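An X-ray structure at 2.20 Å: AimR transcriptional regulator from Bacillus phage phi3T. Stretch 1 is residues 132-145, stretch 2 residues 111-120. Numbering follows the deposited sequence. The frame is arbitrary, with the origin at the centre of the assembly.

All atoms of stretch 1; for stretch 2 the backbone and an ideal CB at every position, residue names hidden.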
# COMPACT_ATOMS: atom_id res chain seq x y z
N ASP A 132 2.41 4.01 14.84
CA ASP A 132 2.27 4.45 16.22
C ASP A 132 0.80 4.56 16.61
O ASP A 132 0.44 4.30 17.77
CB ASP A 132 2.97 5.79 16.43
CG ASP A 132 4.47 5.66 16.51
OD1 ASP A 132 4.98 4.52 16.49
OD2 ASP A 132 5.15 6.71 16.59
N ALA A 133 -0.05 4.95 15.67
CA ALA A 133 -1.49 4.98 15.94
C ALA A 133 -2.05 3.57 16.07
O ALA A 133 -2.98 3.35 16.86
CB ALA A 133 -2.22 5.75 14.84
N ILE A 134 -1.51 2.62 15.32
CA ILE A 134 -1.95 1.23 15.46
C ILE A 134 -1.55 0.67 16.82
O ILE A 134 -2.34 0.01 17.50
CB ILE A 134 -1.40 0.39 14.29
CG1 ILE A 134 -1.94 0.92 12.96
CG2 ILE A 134 -1.77 -1.08 14.47
CD1 ILE A 134 -1.40 0.19 11.75
N ARG A 135 -0.30 0.93 17.24
CA ARG A 135 0.16 0.44 18.54
C ARG A 135 -0.61 1.10 19.68
O ARG A 135 -1.11 0.41 20.58
CB ARG A 135 1.66 0.69 18.69
CG ARG A 135 2.51 -0.02 17.66
CD ARG A 135 3.99 0.17 17.93
NE ARG A 135 4.79 -0.07 16.73
CZ ARG A 135 5.26 0.89 15.95
NH1 ARG A 135 5.04 2.17 16.25
NH2 ARG A 135 5.97 0.59 14.87
N GLU A 136 -0.70 2.43 19.66
CA GLU A 136 -1.45 3.14 20.69
C GLU A 136 -2.90 2.69 20.72
O GLU A 136 -3.49 2.56 21.80
CB GLU A 136 -1.36 4.65 20.45
CG GLU A 136 -0.25 5.32 21.22
CD GLU A 136 -0.44 5.21 22.72
OE1 GLU A 136 -1.54 5.53 23.21
OE2 GLU A 136 0.51 4.79 23.41
N SER A 137 -3.49 2.44 19.55
CA SER A 137 -4.82 1.85 19.51
C SER A 137 -4.84 0.49 20.19
O SER A 137 -5.83 0.13 20.84
CB SER A 137 -5.30 1.73 18.06
OG SER A 137 -6.59 1.16 17.99
N GLY A 138 -3.75 -0.27 20.07
CA GLY A 138 -3.66 -1.54 20.76
C GLY A 138 -3.56 -1.39 22.27
O GLY A 138 -4.06 -2.24 23.01
N LYS A 139 -2.91 -0.33 22.74
CA LYS A 139 -2.76 -0.13 24.18
C LYS A 139 -4.06 0.29 24.85
O LYS A 139 -4.21 0.08 26.06
CB LYS A 139 -1.68 0.91 24.45
CG LYS A 139 -0.33 0.58 23.84
CD LYS A 139 0.18 -0.77 24.34
CE LYS A 139 1.60 -1.04 23.85
NZ LYS A 139 1.70 -1.01 22.36
N CYS A 140 -5.00 0.87 24.10
CA CYS A 140 -6.24 1.37 24.68
C CYS A 140 -7.15 0.27 25.20
O CYS A 140 -8.08 0.57 25.96
CB CYS A 140 -7.00 2.22 23.66
SG CYS A 140 -6.15 3.73 23.13
N LYS A 141 -6.91 -0.99 24.82
CA LYS A 141 -7.79 -2.11 25.16
C LYS A 141 -9.24 -1.78 24.80
O LYS A 141 -10.14 -1.73 25.65
CB LYS A 141 -7.66 -2.50 26.64
CG LYS A 141 -6.25 -2.92 27.04
CD LYS A 141 -6.12 -3.12 28.55
CE LYS A 141 -6.86 -4.35 29.01
NZ LYS A 141 -6.69 -4.59 30.48
N ILE A 142 -9.45 -1.53 23.51
CA ILE A 142 -10.74 -1.06 23.01
C ILE A 142 -11.78 -2.16 23.18
O ILE A 142 -11.60 -3.29 22.71
CB ILE A 142 -10.61 -0.62 21.55
CG1 ILE A 142 -9.58 0.51 21.42
CG2 ILE A 142 -11.96 -0.20 20.99
CD1 ILE A 142 -9.22 0.86 20.00
N LYS A 143 -12.88 -1.82 23.84
CA LYS A 143 -13.94 -2.78 24.16
C LYS A 143 -15.22 -2.54 23.37
O LYS A 143 -15.82 -3.50 22.87
CB LYS A 143 -14.28 -2.73 25.65
CG LYS A 143 -13.08 -2.77 26.58
CD LYS A 143 -12.47 -4.15 26.66
CE LYS A 143 -11.51 -4.26 27.84
NZ LYS A 143 -10.96 -5.63 28.00
N SER A 144 -15.66 -1.29 23.25
CA SER A 144 -16.92 -1.00 22.59
C SER A 144 -16.83 -1.31 21.10
O SER A 144 -15.79 -1.11 20.47
CB SER A 144 -17.30 0.47 22.78
OG SER A 144 -16.47 1.31 22.00
N ALA A 145 -17.94 -1.81 20.54
CA ALA A 145 -17.99 -2.08 19.11
C ALA A 145 -17.69 -0.83 18.30
O ALA A 145 -16.83 -0.84 17.41
CB ALA A 145 -19.36 -2.65 18.74
N UNK A 111 -13.53 7.41 28.24
CA UNK A 111 -12.08 7.50 28.10
C UNK A 111 -11.61 6.83 26.82
O UNK A 111 -10.72 7.33 26.13
CB UNK A 111 -11.39 6.87 29.31
N UNK A 112 -12.21 5.68 26.48
CA UNK A 112 -11.83 4.95 25.28
C UNK A 112 -12.15 5.76 24.03
O UNK A 112 -11.31 5.89 23.13
CB UNK A 112 -12.54 3.60 25.23
N UNK A 113 -13.36 6.32 23.96
CA UNK A 113 -13.71 7.20 22.85
C UNK A 113 -12.75 8.38 22.76
O UNK A 113 -12.31 8.75 21.66
CB UNK A 113 -15.15 7.70 23.00
N UNK A 114 -12.42 8.98 23.90
CA UNK A 114 -11.53 10.12 23.89
C UNK A 114 -10.14 9.77 23.39
O UNK A 114 -9.52 10.55 22.67
CB UNK A 114 -11.44 10.72 25.29
N UNK A 115 -9.65 8.58 23.75
CA UNK A 115 -8.32 8.17 23.31
C UNK A 115 -8.31 7.83 21.83
O UNK A 115 -7.36 8.18 21.11
CB UNK A 115 -7.83 6.97 24.13
N UNK A 116 -9.36 7.17 21.34
CA UNK A 116 -9.40 6.81 19.92
C UNK A 116 -9.54 8.06 19.06
O UNK A 116 -8.84 8.21 18.06
CB UNK A 116 -10.55 5.84 19.64
N UNK A 117 -10.44 8.97 19.44
CA UNK A 117 -10.58 10.20 18.68
C UNK A 117 -9.35 11.09 18.82
O UNK A 117 -9.02 11.85 17.90
CB UNK A 117 -11.83 10.96 19.13
N UNK A 118 -8.67 11.01 19.96
CA UNK A 118 -7.40 11.72 20.11
C UNK A 118 -6.38 11.20 19.11
O UNK A 118 -5.67 11.98 18.47
CB UNK A 118 -6.86 11.58 21.54
N UNK A 119 -6.29 9.87 18.96
CA UNK A 119 -5.41 9.29 17.95
C UNK A 119 -5.82 9.74 16.55
O UNK A 119 -4.97 10.08 15.72
CB UNK A 119 -5.43 7.76 18.04
N UNK A 120 -7.13 9.72 16.27
CA UNK A 120 -7.66 10.18 14.99
C UNK A 120 -7.19 11.60 14.69
O UNK A 120 -6.72 11.90 13.58
CB UNK A 120 -9.19 10.12 14.99

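The two helices run antiparallel, at 176° between their directions and 10.2 Å at closest approach, so position 119 lies beside Ala 133, position 116 beside Ser 137, and position 112 beside the loop that follows the first helix.

Position 111 has an ideal CB with nothing of stretch 1 within 5.5 Å. Almost any helix-tolerant residue would serve; it is Gln 111.

Position 112 is the most informative. Its CA-to-CB bond points toward stretch 1, and the ideal CB lies 5.4 Å from Cys 140 O, leaving room for a side chain of some length. Beyond it the loop offers the N atoms of Lys 143 and Ser 144 and the Ser 144 hydroxyl, a cluster of donors. Glu suits best; Gln would satisfy them only in part, and Asp would fall short. The deposited residue is Glu 112, extended with chi1 and chi2 both t. Lys 143 N donates to Glu 112 OE1 at 3.0 Å, nearly straight at 169°, while Glu 112 OE2 receives Ser 144 N at 3.0 Å and Ser 144 OG at 2.7 Å. A water oxygen lies 2.6 Å from Glu 112 OE1 and 2.9 Å from Lys 141 O, a bridging place between the carboxylate and the turn where phi becomes positive.

At 113 CA-to-CB points away, so a side chain would have to be long or large, such as Trp, Arg, Lys or Met, to return. Trp 113 does so: its NE1 comes within 3.8 Å of Ser 144 OG, with the hydroxyl oblique to the ring.

Position 114 is out of reach, leaving the choice open; it is Gly 114.

Position 115 points toward stretch 1, its ideal CB 3.8 Å from Cys 140 SG. Ala would fit, as would a longer chain able to bend past the sulfur. Lys 115 lays its aliphatic part there, with CE 3.6 Å from Cys 140 SG.

Position 116 points sideways, its ideal CB 5.2 Å from Ile 142 CD1, which favours a branched apolar residue such as Val or Ile; Ala would reach less far. Val 116 meets Ile 142 CD1 through CG2 at 3.8 Å.

Positions 117 and 118 are out of reach, so the choice is open; they are Tyr 117 and Ser 118.

Position 119 points toward stretch 1. The backbone at Ala 133 and Ser 137 and the CB of Glu 136 suit an apolar chain such as Leu, Ile or Met. Leu 119 puts CD1 3.8 Å from Ala 133 O and 3.5 Å from Ser 137 N, and CD2 3.7 Å from Glu 136 CB.

Position 120 points away, equally unconstrained, and is His 120.

Stretch 2 111-120: QEWGKVYSLH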
# COMPACT_ATOMS: atom_id res chain seq x y z
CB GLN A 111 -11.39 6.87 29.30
CG GLN A 111 -11.65 7.55 30.62
CD GLN A 111 -10.96 6.85 31.78
OE1 GLN A 111 -10.15 5.95 31.58
NE2 GLN A 111 -11.29 7.26 33.00
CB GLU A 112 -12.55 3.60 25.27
CG GLU A 112 -12.55 2.87 23.95
CD GLU A 112 -13.30 1.56 24.05
OE1 GLU A 112 -13.19 0.89 25.11
OE2 GLU A 112 -14.02 1.20 23.10
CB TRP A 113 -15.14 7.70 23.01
CG TRP A 113 -16.19 6.73 22.57
CD1 TRP A 113 -16.43 5.49 23.08
CD2 TRP A 113 -17.16 6.93 21.54
NE1 TRP A 113 -17.48 4.90 22.43
CE2 TRP A 113 -17.95 5.76 21.47
CE3 TRP A 113 -17.44 7.98 20.65
CZ2 TRP A 113 -19.00 5.62 20.57
CZ3 TRP A 113 -18.48 7.84 19.75
CH2 TRP A 113 -19.25 6.66 19.72
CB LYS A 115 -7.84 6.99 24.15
CG LYS A 115 -7.44 7.38 25.57
CD LYS A 115 -7.74 6.28 26.58
CE LYS A 115 -6.88 5.06 26.36
NZ LYS A 115 -7.21 3.98 27.33
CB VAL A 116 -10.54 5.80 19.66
CG1 VAL A 116 -10.68 5.55 18.16
CG2 VAL A 116 -10.27 4.50 20.39
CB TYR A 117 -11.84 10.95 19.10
CG TYR A 117 -13.09 10.44 18.40
CD1 TYR A 117 -13.75 9.31 18.86
CD2 TYR A 117 -13.58 11.09 17.28
CE1 TYR A 117 -14.88 8.84 18.22
CE2 TYR A 117 -14.71 10.62 16.63
CZ TYR A 117 -15.36 9.50 17.11
OH TYR A 117 -16.48 9.04 16.46
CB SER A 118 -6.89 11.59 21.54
OG SER A 118 -5.72 12.36 21.73
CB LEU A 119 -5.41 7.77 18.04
CG LEU A 119 -4.81 7.13 19.29
CD1 LEU A 119 -4.91 5.62 19.20
CD2 LEU A 119 -3.37 7.56 19.47
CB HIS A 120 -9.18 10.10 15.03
CG HIS A 120 -9.86 10.70 13.84
ND1 HIS A 120 -9.52 10.38 12.54
CD2 HIS A 120 -10.88 11.59 13.75
CE1 HIS A 120 -10.29 11.05 11.70
NE2 HIS A 120 -11.13 11.79 12.41
O HOH W 1 -11.42 0.53 26.93
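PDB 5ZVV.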